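Local structure of transcriptional regulator (Actinomyces oris, 5V8C) at residues A1-A5 with H219-G223; I9-T14 with P108-L112; R51-L57 with I68-R72; H111-I115 with I225-T231; F120-D125 with L155-L161. The protein is probably a LytR-Cps2A-Psr family phosphotransferase that mediates glycosylation of a cell wall-anchored surface protein. All blocks are in the same frame, centred on the assembly; numbering follows the deposited sequence. Where two conformers were deposited one is given.

In the fold
Contacts 1 and 2 bring the N-terminal stretch to the edge of the mixed sheet, where contact 4 pairs strands 111-115 and 226-228. The centres of contacts 1 and 4 are about 12 Å apart, and the two touch through Ala5. The centres of contacts 2 and 4 are about 11 Å apart, and they share His111 and Leu112. Contact 3, a hairpin further across the same sheet, is about 15 Å from contact 4 between centres. Contact 5 joins helix 117-126, which follows strand 111-115, to helix 157-165. Contacts 2, 3 and 5 are nested within the loop closed by contact 1. Bound polyether, probably from the crystallisation liquor, near Ala56, Ile115 and Phe120 may mark the family's lipid pocket.

Contact 1: A1-A5 with H219-G223; sequences AHRPA and HTVAG. With CO (cobalt (II) ion), chain B.
This is a metal-bridged surface contact in which the extended start of the chain is tied to the C-terminal end of helix 211-223, just before residues 5-7 enter the central sheet. Residues 219-222 are helical, whereas residues 3-5 are extended (phi/psi -125/144 at Arg3, -74/154 at Pro4). The closest CA pair is His2 with Gly223, 4.3 Å apart. Cobalt (II) is bound by Ala1 N at 2.2 Å, His2 N at 2.1 Å and His219 NE2 at 2.4 Å. The two backbone nitrogens are consecutive, so with the metal they close a five-membered chelate ring of the kind an N-terminal amine and the next amide can form; the imidazole of His219, chi1 t, supplies the third ligand from the helix. Because a free terminal amine is a ligand, the site probably belongs to the crystallised fragment.

His2 (chi1 m) has the most surface covered: its CB sits over the face of the His219 ring, 3.6 Å from the centroid, a CH-pi contact, and the two rings meet obliquely, planes at 77°. Its CD2 comes within 3.6 Å of Gly223 CA, where a side chain would collide. Small Ala222 fits its CB 4.2 Å from His2 O, and Pro4 CA rests 3.0 Å from Ala222 O. Beyond the helix, Ala5 pairs with Ile225 and Leu227 through backbone hydrogen bonds.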
# COMPACT_ATOMS: atom_id res chain seq x y z
N ALA A 1 -12.90 23.69 2.03
CA ALA A 1 -14.10 22.88 2.19
C ALA A 1 -13.87 21.36 2.20
O ALA A 1 -14.68 20.63 2.78
CB ALA A 1 -15.13 23.25 1.13
N HIS A 2 -12.80 20.87 1.54
CA HIS A 2 -12.42 19.45 1.37
C HIS A 2 -12.89 18.48 2.47
O HIS A 2 -12.43 18.57 3.61
CB HIS A 2 -10.90 19.31 1.20
CG HIS A 2 -10.39 19.78 -0.11
ND1 HIS A 2 -9.77 21.01 -0.24
CD2 HIS A 2 -10.43 19.18 -1.33
CE1 HIS A 2 -9.45 21.12 -1.52
NE2 HIS A 2 -9.83 20.05 -2.21
N ARG A 3 -13.74 17.52 2.09
CA ARG A 3 -14.24 16.46 2.98
C ARG A 3 -13.95 15.09 2.35
O ARG A 3 -14.04 14.96 1.14
CB ARG A 3 -15.75 16.61 3.23
CG ARG A 3 -16.13 17.60 4.33
CD ARG A 3 -17.63 17.71 4.48
NE ARG A 3 -18.25 18.42 3.35
CZ ARG A 3 -19.51 18.28 2.97
NH1 ARG A 3 -20.32 17.45 3.62
NH2 ARG A 3 -19.98 18.96 1.93
N PRO A 4 -13.62 14.05 3.14
CA PRO A 4 -13.35 12.74 2.52
C PRO A 4 -14.62 12.05 2.05
O PRO A 4 -15.68 12.26 2.63
CB PRO A 4 -12.68 11.95 3.65
CG PRO A 4 -13.26 12.53 4.90
CD PRO A 4 -13.43 14.00 4.61
N ALA A 5 -14.49 11.17 1.03
CA ALA A 5 -15.61 10.35 0.57
C ALA A 5 -15.84 9.27 1.62
O ALA A 5 -14.90 8.85 2.30
CB ALA A 5 -15.27 9.72 -0.77
N HIS A 219 -5.68 19.63 4.64
CA HIS A 219 -6.95 19.94 4.00
C HIS A 219 -7.09 19.19 2.67
O HIS A 219 -8.08 18.49 2.48
CB HIS A 219 -7.13 21.45 3.81
CG HIS A 219 -8.51 21.82 3.37
ND1 HIS A 219 -9.60 21.69 4.21
CD2 HIS A 219 -8.93 22.31 2.18
CE1 HIS A 219 -10.65 22.08 3.50
NE2 HIS A 219 -10.29 22.45 2.27
N THR A 220 -6.06 19.25 1.80
CA THR A 220 -6.08 18.57 0.49
C THR A 220 -6.11 17.05 0.62
O THR A 220 -6.86 16.40 -0.12
CB THR A 220 -4.94 19.04 -0.42
OG1 THR A 220 -3.73 19.11 0.33
CG2 THR A 220 -5.24 20.39 -1.06
N VAL A 221 -5.32 16.48 1.56
CA VAL A 221 -5.32 15.04 1.83
C VAL A 221 -6.73 14.52 2.18
O VAL A 221 -7.17 13.53 1.60
CB VAL A 221 -4.26 14.64 2.89
CG1 VAL A 221 -4.69 13.41 3.69
CG2 VAL A 221 -2.91 14.38 2.22
N ALA A 222 -7.45 15.25 3.04
CA ALA A 222 -8.82 14.89 3.44
C ALA A 222 -9.77 14.85 2.25
O ALA A 222 -10.62 13.98 2.18
CB ALA A 222 -9.33 15.86 4.50
N GLY A 223 -9.59 15.76 1.30
CA GLY A 223 -10.42 15.84 0.11
C GLY A 223 -10.04 14.89 -1.01
O GLY A 223 -10.76 14.81 -2.00
CO CO B . -11.91 22.44 0.53

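Contact 2: I9-T14 with P108-L112; sequences IAMPTT and PTTHL
The extended N-terminal stretch 9-14 runs roughly antiparallel, at 154°, over the loop that leads from helix 94-105 into strand 111-115 of the central mixed sheet. Side chains fill the gap in place of strand pairing: CA distances are 5.6 Å for Pro12-Pro108, 6.3 Å for Met11-Thr109 and 8.5 Å for Ile9-Leu112.

Met11 buries the most surface. Its CA-CB bond points toward the loop, and the flexible side chain (m, m, t) puts SD 3.1 Å from Thr109 O and CE 3.7 Å from Thr110 O, and reaches Leu112, Met11 CE to Leu112 CB 4.0 Å. Pro108, rigid and apolar, takes Thr14 against its ring, Thr14 CB to Pro108 CG 3.6 Å, while Thr14 OG1 bonds to Thr287 O. Pro12 CD packs 3.4 Å from Thr109 O; Pro12 also touches Cys102, which is disulfide-bonded to Cys288. Farther along, beta-branched Ile9 closes the row, its CD1 packing 3.7 Å from Leu112 CD2.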
# COMPACT_ATOMS: atom_id res chain seq x y z
N ILE A 9 -18.51 0.24 5.74
CA ILE A 9 -17.82 -1.04 5.80
C ILE A 9 -18.09 -1.69 7.14
O ILE A 9 -17.97 -1.04 8.18
CB ILE A 9 -16.30 -0.91 5.47
CG1 ILE A 9 -16.04 -1.08 3.97
CG2 ILE A 9 -15.43 -1.92 6.26
CD1 ILE A 9 -15.92 0.14 3.28
N ALA A 10 -18.50 -2.96 7.10
CA ALA A 10 -18.69 -3.76 8.31
C ALA A 10 -17.32 -4.32 8.65
O ALA A 10 -16.82 -5.23 7.96
CB ALA A 10 -19.69 -4.89 8.06
N MET A 11 -16.68 -3.72 9.66
CA MET A 11 -15.35 -4.11 10.10
C MET A 11 -15.35 -5.52 10.68
O MET A 11 -16.32 -5.92 11.32
CB MET A 11 -14.75 -3.10 11.09
CG MET A 11 -14.29 -1.80 10.44
SD MET A 11 -13.08 -2.01 9.10
CE MET A 11 -12.86 -0.37 8.65
N PRO A 12 -14.29 -6.34 10.41
CA PRO A 12 -14.30 -7.71 10.95
C PRO A 12 -14.10 -7.73 12.46
O PRO A 12 -13.70 -6.73 13.04
CB PRO A 12 -13.10 -8.38 10.24
CG PRO A 12 -12.66 -7.43 9.19
CD PRO A 12 -13.05 -6.08 9.66
N THR A 13 -14.36 -8.88 13.08
CA THR A 13 -14.17 -9.12 14.51
C THR A 13 -13.04 -10.12 14.73
O THR A 13 -12.81 -10.98 13.88
CB THR A 13 -15.50 -9.57 15.19
OG1 THR A 13 -16.01 -10.73 14.53
CG2 THR A 13 -16.56 -8.46 15.22
N THR A 14 -12.32 -9.99 15.84
CA THR A 14 -11.23 -10.90 16.19
C THR A 14 -11.25 -11.27 17.67
O THR A 14 -11.79 -10.53 18.49
CB THR A 14 -9.85 -10.34 15.78
OG1 THR A 14 -8.90 -11.39 15.86
CG2 THR A 14 -9.39 -9.17 16.66
N PRO A 108 -7.49 -8.45 10.93
CA PRO A 108 -8.74 -7.75 11.22
C PRO A 108 -8.57 -6.23 11.07
O PRO A 108 -7.94 -5.58 11.91
CB PRO A 108 -9.07 -8.18 12.67
CG PRO A 108 -7.83 -8.89 13.18
CD PRO A 108 -6.73 -8.69 12.17
N THR A 109 -9.12 -5.68 9.99
CA THR A 109 -9.05 -4.26 9.67
C THR A 109 -9.86 -3.41 10.66
O THR A 109 -11.06 -3.63 10.85
CB THR A 109 -9.43 -4.05 8.20
OG1 THR A 109 -8.47 -4.74 7.40
CG2 THR A 109 -9.47 -2.59 7.80
N THR A 110 -9.20 -2.43 11.28
CA THR A 110 -9.77 -1.50 12.25
C THR A 110 -10.23 -0.21 11.55
O THR A 110 -11.29 0.33 11.88
CB THR A 110 -8.75 -1.30 13.39
OG1 THR A 110 -8.69 -2.51 14.15
CG2 THR A 110 -9.10 -0.15 14.32
N HIS A 111 -9.45 0.26 10.55
CA HIS A 111 -9.73 1.47 9.79
C HIS A 111 -9.45 1.26 8.30
O HIS A 111 -8.67 0.38 7.95
CB HIS A 111 -8.90 2.65 10.33
CG HIS A 111 -9.11 2.93 11.78
ND1 HIS A 111 -10.26 3.54 12.23
CD2 HIS A 111 -8.31 2.67 12.83
CE1 HIS A 111 -10.12 3.65 13.54
NE2 HIS A 111 -8.96 3.13 13.95
N LEU A 112 -10.07 2.07 7.43
CA LEU A 112 -9.88 1.90 5.99
C LEU A 112 -9.67 3.22 5.26
O LEU A 112 -10.51 4.13 5.38
CB LEU A 112 -11.03 1.10 5.35
CG LEU A 112 -10.91 0.92 3.81
CD1 LEU A 112 -9.99 -0.24 3.44
CD2 LEU A 112 -12.26 0.77 3.15

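Contact 3: R51-L57 with I68-R72; sequences RADVIAL and INLPR. With PO4 (phosphate ion), chain C.
In the beta hairpin of strands 52-60 and 65-70, two arginines at the open end hold a phosphate ion, probably from the crystallisation liquor. Between strands 54-57 and 68-70 the axes approach to 4.7 Å at 149°. Leu57 and Ile68 form a hydrogen-bonded pair, Leu57 N to Ile68 O and Ile68 N to Leu57 O both 3.0 Å; Ala56-Asn69 is the non-hydrogen-bonded pair, and Leu70 N donates to Ile55 O at 2.8 Å. Water 1 accepts from Ile55 N at 3.0 Å and lies 2.7 Å from both Asn69 OD1 and Leu70 O, bridging the loosened end.

Branched Ile55, Leu57, Ile68 and Leu70 share one face, with Leu57 CD1 3.7 Å from Ile68 CD1. Arg72 (chi1 p) extends past Asp53, and its NH2 bonds weakly to PO4 O3 at 3.5 Å; Arg51 NH1 lies 2.8 Å from that oxygen. The anion probably eases the like charges, Arg51 NH1 to Arg72 NH2 3.9 Å, consistent with the family's pyrophosphate-binding arginines. On the other face Ala56 and Asn69 meet Met197 of helix 182-208, and Asp53 and Val54 form a classic bulge opposite Gly27 of strand 23-28.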
# COMPACT_ATOMS: atom_id res chain seq x y z
N ARG A 51 -9.73 -2.56 -9.44
CA ARG A 51 -8.68 -3.44 -8.91
C ARG A 51 -7.80 -2.71 -7.91
O ARG A 51 -7.57 -1.51 -8.03
CB ARG A 51 -7.82 -4.01 -10.05
CG ARG A 51 -8.47 -5.16 -10.80
CD ARG A 51 -7.42 -6.00 -11.50
NE ARG A 51 -8.02 -6.96 -12.43
CZ ARG A 51 -7.34 -7.91 -13.06
NH1 ARG A 51 -6.04 -8.06 -12.85
NH2 ARG A 51 -7.96 -8.74 -13.89
N ALA A 52 -7.28 -3.45 -6.91
CA ALA A 52 -6.40 -2.89 -5.89
C ALA A 52 -4.94 -3.06 -6.33
O ALA A 52 -4.44 -4.18 -6.38
CB ALA A 52 -6.63 -3.57 -4.55
N ASP A 53 -4.29 -1.96 -6.72
CA ASP A 53 -2.90 -1.97 -7.16
C ASP A 53 -1.96 -2.01 -5.96
O ASP A 53 -0.93 -2.67 -6.01
CB ASP A 53 -2.59 -0.75 -8.04
CG ASP A 53 -3.23 -0.79 -9.42
OD1 ASP A 53 -3.82 -1.84 -9.78
OD2 ASP A 53 -3.13 0.22 -10.15
N VAL A 54 -2.34 -1.31 -4.88
CA VAL A 54 -1.55 -1.22 -3.65
C VAL A 54 -2.39 -1.66 -2.45
O VAL A 54 -3.53 -1.20 -2.29
CB VAL A 54 -1.00 0.22 -3.46
CG1 VAL A 54 -0.27 0.37 -2.13
CG2 VAL A 54 -0.09 0.61 -4.62
N ILE A 55 -1.85 -2.56 -1.62
CA ILE A 55 -2.50 -3.08 -0.42
C ILE A 55 -1.45 -3.08 0.67
O ILE A 55 -0.53 -3.90 0.62
CB ILE A 55 -3.07 -4.51 -0.61
CG1 ILE A 55 -3.95 -4.65 -1.87
CG2 ILE A 55 -3.80 -4.98 0.63
CD1 ILE A 55 -3.25 -5.33 -2.98
N ALA A 56 -1.58 -2.17 1.63
CA ALA A 56 -0.64 -2.07 2.75
C ALA A 56 -1.39 -1.98 4.08
O ALA A 56 -2.43 -1.32 4.18
CB ALA A 56 0.25 -0.85 2.58
N LEU A 57 -0.83 -2.63 5.10
CA LEU A 57 -1.41 -2.53 6.42
C LEU A 57 -0.48 -1.71 7.32
O LEU A 57 0.71 -1.99 7.41
CB LEU A 57 -1.83 -3.89 7.01
CG LEU A 57 -0.77 -4.94 7.27
CD1 LEU A 57 -0.28 -4.88 8.71
CD2 LEU A 57 -1.31 -6.33 6.97
N ILE A 68 3.33 -3.14 6.37
CA ILE A 68 3.48 -4.42 5.68
C ILE A 68 2.83 -4.30 4.32
O ILE A 68 1.62 -4.07 4.22
CB ILE A 68 2.98 -5.64 6.51
CG1 ILE A 68 3.84 -5.80 7.78
CG2 ILE A 68 3.01 -6.92 5.67
CD1 ILE A 68 3.16 -6.35 8.95
N ASN A 69 3.67 -4.33 3.28
CA ASN A 69 3.21 -4.20 1.90
C ASN A 69 2.80 -5.58 1.40
O ASN A 69 3.62 -6.50 1.42
CB ASN A 69 4.31 -3.54 1.04
CG ASN A 69 3.98 -3.32 -0.42
OD1 ASN A 69 2.83 -3.02 -0.79
ND2 ASN A 69 4.99 -3.38 -1.27
N LEU A 70 1.51 -5.75 1.12
CA LEU A 70 0.97 -7.03 0.67
C LEU A 70 0.96 -7.09 -0.86
O LEU A 70 0.30 -6.27 -1.49
CB LEU A 70 -0.44 -7.25 1.22
CG LEU A 70 -0.58 -7.32 2.75
CD1 LEU A 70 -2.05 -7.30 3.16
CD2 LEU A 70 0.11 -8.54 3.33
N PRO A 71 1.71 -8.04 -1.47
CA PRO A 71 1.75 -8.12 -2.94
C PRO A 71 0.37 -8.39 -3.57
O PRO A 71 -0.34 -9.27 -3.10
CB PRO A 71 2.75 -9.24 -3.22
CG PRO A 71 2.77 -10.05 -1.98
CD PRO A 71 2.55 -9.09 -0.86
N ARG A 72 -0.01 -7.59 -4.58
CA ARG A 72 -1.32 -7.64 -5.25
C ARG A 72 -1.63 -8.99 -5.92
O ARG A 72 -2.80 -9.39 -5.99
CB ARG A 72 -1.46 -6.47 -6.25
CG ARG A 72 -0.47 -6.54 -7.43
CD ARG A 72 -0.63 -5.41 -8.46
NE ARG A 72 -1.96 -5.39 -9.08
CZ ARG A 72 -2.35 -6.18 -10.07
NH1 ARG A 72 -1.52 -7.10 -10.56
NH2 ARG A 72 -3.57 -6.06 -10.59
P PO4 C . -3.20 -7.87 -14.59
O1 PO4 C . -4.11 -8.50 -15.74
O2 PO4 C . -3.02 -8.95 -13.42
O3 PO4 C . -3.91 -6.56 -14.00
O4 PO4 C . -1.81 -7.48 -15.17
O HOH W 1 0.82 -3.80 -2.34

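Contact 4: H111-I115 with I225-T231; sequences HLVTI and ITLDSGT
Val113 sits at the apolar centre, its CG1 3.6 Å from Ile225 CD1 and its CG2 3.9 Å from Leu227 CD2. Beta-branched valine suits an extended strand, and the longer isoleucine and leucine close round it on the same face; Ile115 and Ile225 both continue this layer onto Ile123 of helix 117-126. On the opposite face Thr114 and Thr226 meet CB to CB at 3.9 Å, threonine being another residue that accepts the extended backbone readily.

The strands 111-115 and 226-228 run antiparallel, axes 4.8 Å apart at 160°. Thr114 and Thr226 form the hydrogen-bonded pair, with Thr114 N to Thr226 O 2.8 Å and Thr226 N to Thr114 O 2.9 Å; Val113 and Leu227 form the non-hydrogen-bonded pair, CA to CA 5.0 Å. A weak bond, Asp228 N to Leu112 O at 3.3 Å, follows.

At the polar edge Asp228 (chi1 p) replaces the next backbone partner: its OD2 accepts from Leu112 N at 2.8 Å, while its OD1 takes a weak bond from Gly230 N at 3.0 Å. A type I turn from Asp228 to Thr231 then brings Thr231 OG1 within 2.8 Å of His111 ND1. Strand 226-228 lies between strands 5-7 and 111-115, and strand 111-115 lies next to parallel strand 23-28, in the seven-stranded mixed sheet at the core of this alpha/beta fold.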
# COMPACT_ATOMS: atom_id res chain seq x y z
N HIS A 111 -9.45 0.26 10.55
CA HIS A 111 -9.73 1.47 9.79
C HIS A 111 -9.45 1.26 8.30
O HIS A 111 -8.67 0.38 7.95
CB HIS A 111 -8.90 2.65 10.33
CG HIS A 111 -9.11 2.93 11.78
ND1 HIS A 111 -10.26 3.54 12.23
CD2 HIS A 111 -8.31 2.67 12.83
CE1 HIS A 111 -10.12 3.65 13.54
NE2 HIS A 111 -8.96 3.13 13.95
N LEU A 112 -10.07 2.07 7.43
CA LEU A 112 -9.88 1.90 5.99
C LEU A 112 -9.67 3.22 5.26
O LEU A 112 -10.51 4.13 5.38
CB LEU A 112 -11.03 1.10 5.35
CG LEU A 112 -10.91 0.92 3.81
CD1 LEU A 112 -9.99 -0.24 3.44
CD2 LEU A 112 -12.26 0.77 3.15
N VAL A 113 -8.58 3.29 4.47
CA VAL A 113 -8.24 4.42 3.61
C VAL A 113 -8.15 3.92 2.16
O VAL A 113 -7.47 2.92 1.88
CB VAL A 113 -6.94 5.16 4.04
CG1 VAL A 113 -6.79 6.49 3.29
CG2 VAL A 113 -6.92 5.40 5.54
N THR A 114 -8.85 4.60 1.25
CA THR A 114 -8.89 4.27 -0.17
C THR A 114 -8.46 5.49 -0.99
O THR A 114 -8.89 6.60 -0.72
CB THR A 114 -10.27 3.71 -0.53
OG1 THR A 114 -10.35 2.38 -0.02
CG2 THR A 114 -10.56 3.71 -2.03
N ILE A 115 -7.54 5.27 -1.92
CA ILE A 115 -6.99 6.35 -2.75
C ILE A 115 -7.02 5.89 -4.20
O ILE A 115 -6.47 4.84 -4.52
CB ILE A 115 -5.54 6.74 -2.30
CG1 ILE A 115 -5.35 6.68 -0.77
CG2 ILE A 115 -5.14 8.11 -2.84
CD1 ILE A 115 -3.97 6.41 -0.33
N ILE A 225 -9.20 11.42 -0.50
CA ILE A 225 -9.18 10.17 0.26
C ILE A 225 -10.61 9.69 0.47
O ILE A 225 -11.53 10.49 0.65
CB ILE A 225 -8.46 10.45 1.62
CG1 ILE A 225 -6.93 10.25 1.53
CG2 ILE A 225 -9.05 9.70 2.84
CD1 ILE A 225 -6.48 9.13 0.79
N THR A 226 -10.77 8.37 0.53
CA THR A 226 -12.02 7.73 0.89
C THR A 226 -11.78 6.99 2.20
O THR A 226 -10.76 6.31 2.35
CB THR A 226 -12.53 6.86 -0.27
OG1 THR A 226 -12.62 7.66 -1.45
CG2 THR A 226 -13.89 6.25 0.02
N LEU A 227 -12.67 7.20 3.19
CA LEU A 227 -12.61 6.60 4.52
C LEU A 227 -13.87 5.80 4.79
O LEU A 227 -14.95 6.20 4.34
CB LEU A 227 -12.54 7.71 5.60
CG LEU A 227 -11.25 8.50 5.76
CD1 LEU A 227 -11.41 9.55 6.85
CD2 LEU A 227 -10.06 7.59 6.04
N ASP A 228 -13.76 4.74 5.62
CA ASP A 228 -14.96 4.03 6.04
C ASP A 228 -15.76 4.96 6.96
O ASP A 228 -15.20 5.92 7.49
CB ASP A 228 -14.63 2.69 6.73
CG ASP A 228 -13.93 2.84 8.05
OD1 ASP A 228 -14.63 2.92 9.09
OD2 ASP A 228 -12.69 2.84 8.06
N SER A 229 -17.06 4.71 7.11
CA SER A 229 -17.95 5.54 7.91
C SER A 229 -17.56 5.64 9.38
O SER A 229 -17.74 6.70 9.97
CB SER A 229 -19.39 5.07 7.77
OG SER A 229 -19.80 5.08 6.41
N GLY A 230 -16.97 4.57 9.93
CA GLY A 230 -16.60 4.50 11.34
C GLY A 230 -15.26 5.10 11.73
O GLY A 230 -14.95 5.20 12.92
N THR A 231 -14.44 5.48 10.74
CA THR A 231 -13.13 6.05 11.02
C THR A 231 -13.20 7.57 10.96
O THR A 231 -13.79 8.13 10.04
CB THR A 231 -12.04 5.41 10.13
OG1 THR A 231 -10.75 5.77 10.62
CG2 THR A 231 -12.16 5.80 8.67

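Contact 5: F120-D125 with L155-L161; sequences FATIID and LSGIDAL
Phe120, with chi1 t, turns its ring edge to Ala160, CE2 lying 4.3 Å from Ala160 CB, and its CD2 is 3.6 Å from Leu161 CD1. One turn on, Ile124 (m, t) adds its CD1 3.7 Å from Ala160 CB and its CG2 3.6 Å from Gly157 CA. The helix segments 120-125 and 157-161 cross at 125°, axes 8.2 Å apart. Small residues allow the closest approach, Ala121 CA to Gly157 CA 3.7 Å; a CB on Gly157 would strike Ala121 O.

Asp125 reaches across to the start of the second helix, where Gly157 N donates to Asp125 OD1 at 3.1 Å, satisfying an amide with no earlier helical partner. There Ser156 is N-cap: Asp159 N reaches Ser156 OG at 3.4 Å and Ser156 N reaches Asp159 OD2 at 3.5 Å, both weak, a capping box that marks the helix start. At the other end of the contact, a bound polyether lies about 4 Å from Phe120's side chain, beside what is probably the lipid pocket of the LytR-Cps2A-Psr fold.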
# COMPACT_ATOMS: atom_id res chain seq x y z
N PHE A 120 -4.11 9.85 -5.67
CA PHE A 120 -2.69 9.58 -5.43
C PHE A 120 -1.79 10.63 -6.06
O PHE A 120 -0.93 11.18 -5.37
CB PHE A 120 -2.31 8.17 -5.94
CG PHE A 120 -0.92 7.71 -5.57
CD1 PHE A 120 -0.53 7.60 -4.24
CD2 PHE A 120 -0.00 7.37 -6.56
CE1 PHE A 120 0.74 7.15 -3.90
CE2 PHE A 120 1.27 6.90 -6.22
CZ PHE A 120 1.63 6.78 -4.89
N ALA A 121 -2.00 10.95 -7.35
CA ALA A 121 -1.20 11.96 -8.06
C ALA A 121 -1.34 13.37 -7.46
O ALA A 121 -0.34 14.10 -7.39
CB ALA A 121 -1.55 11.97 -9.54
N THR A 122 -2.56 13.75 -6.99
CA THR A 122 -2.84 15.03 -6.34
C THR A 122 -2.07 15.12 -5.00
O THR A 122 -1.39 16.12 -4.75
CB THR A 122 -4.36 15.22 -6.15
OG1 THR A 122 -4.99 15.28 -7.43
CG2 THR A 122 -4.70 16.47 -5.37
N ILE A 123 -2.16 14.05 -4.19
CA ILE A 123 -1.49 13.94 -2.89
C ILE A 123 0.03 14.07 -3.05
O ILE A 123 0.66 14.82 -2.30
CB ILE A 123 -1.90 12.61 -2.19
CG1 ILE A 123 -3.35 12.67 -1.67
CG2 ILE A 123 -0.92 12.25 -1.06
CD1 ILE A 123 -3.89 11.32 -1.12
N ILE A 124 0.60 13.38 -4.03
CA ILE A 124 2.04 13.40 -4.26
C ILE A 124 2.50 14.76 -4.74
O ILE A 124 3.54 15.24 -4.31
CB ILE A 124 2.47 12.23 -5.18
CG1 ILE A 124 2.32 10.91 -4.41
CG2 ILE A 124 3.90 12.42 -5.75
CD1 ILE A 124 3.03 9.79 -5.00
N ASP A 125 1.70 15.41 -5.60
CA ASP A 125 2.04 16.75 -6.08
C ASP A 125 1.84 17.82 -5.00
O ASP A 125 2.54 18.83 -5.03
CB ASP A 125 1.31 17.07 -7.39
CG ASP A 125 2.04 16.52 -8.61
OD1 ASP A 125 3.25 16.21 -8.49
OD2 ASP A 125 1.40 16.39 -9.67
N LEU A 155 10.09 12.40 -8.55
CA LEU A 155 8.98 11.98 -9.38
C LEU A 155 7.73 12.79 -9.07
O LEU A 155 7.41 13.03 -7.91
CB LEU A 155 8.70 10.49 -9.17
CG LEU A 155 9.55 9.51 -9.97
CD1 LEU A 155 10.84 9.20 -9.26
CD2 LEU A 155 8.82 8.21 -10.16
N SER A 156 7.02 13.20 -10.11
CA SER A 156 5.75 13.90 -9.95
C SER A 156 4.71 12.85 -9.55
O SER A 156 5.05 11.67 -9.44
CB SER A 156 5.36 14.56 -11.27
OG SER A 156 5.22 13.60 -12.31
N GLY A 157 3.47 13.27 -9.36
CA GLY A 157 2.39 12.35 -9.07
C GLY A 157 2.20 11.31 -10.17
O GLY A 157 2.18 10.11 -9.89
N ILE A 158 2.13 11.77 -11.44
CA ILE A 158 1.94 10.91 -12.61
C ILE A 158 3.10 9.94 -12.83
O ILE A 158 2.86 8.80 -13.26
CB ILE A 158 1.59 11.73 -13.89
CG1 ILE A 158 1.09 10.82 -15.02
CG2 ILE A 158 2.77 12.60 -14.35
CD1 ILE A 158 -0.20 10.01 -14.71
N ASP A 159 4.34 10.37 -12.55
CA ASP A 159 5.54 9.54 -12.67
C ASP A 159 5.48 8.42 -11.65
O ASP A 159 5.62 7.26 -12.03
CB ASP A 159 6.81 10.37 -12.45
CG ASP A 159 7.20 11.26 -13.62
OD1 ASP A 159 6.94 10.87 -14.78
OD2 ASP A 159 7.78 12.34 -13.37
N ALA A 160 5.23 8.76 -10.38
CA ALA A 160 5.12 7.82 -9.26
C ALA A 160 4.01 6.79 -9.49
O ALA A 160 4.19 5.59 -9.21
CB ALA A 160 4.88 8.57 -7.97
N LEU A 161 2.88 7.24 -10.05
CA LEU A 161 1.74 6.39 -10.39
C LEU A 161 2.11 5.42 -11.51
O LEU A 161 1.76 4.25 -11.43
CB LEU A 161 0.53 7.26 -10.78
CG LEU A 161 -0.81 6.54 -10.92
CD1 LEU A 161 -1.31 6.01 -9.59
CD2 LEU A 161 -1.84 7.47 -11.52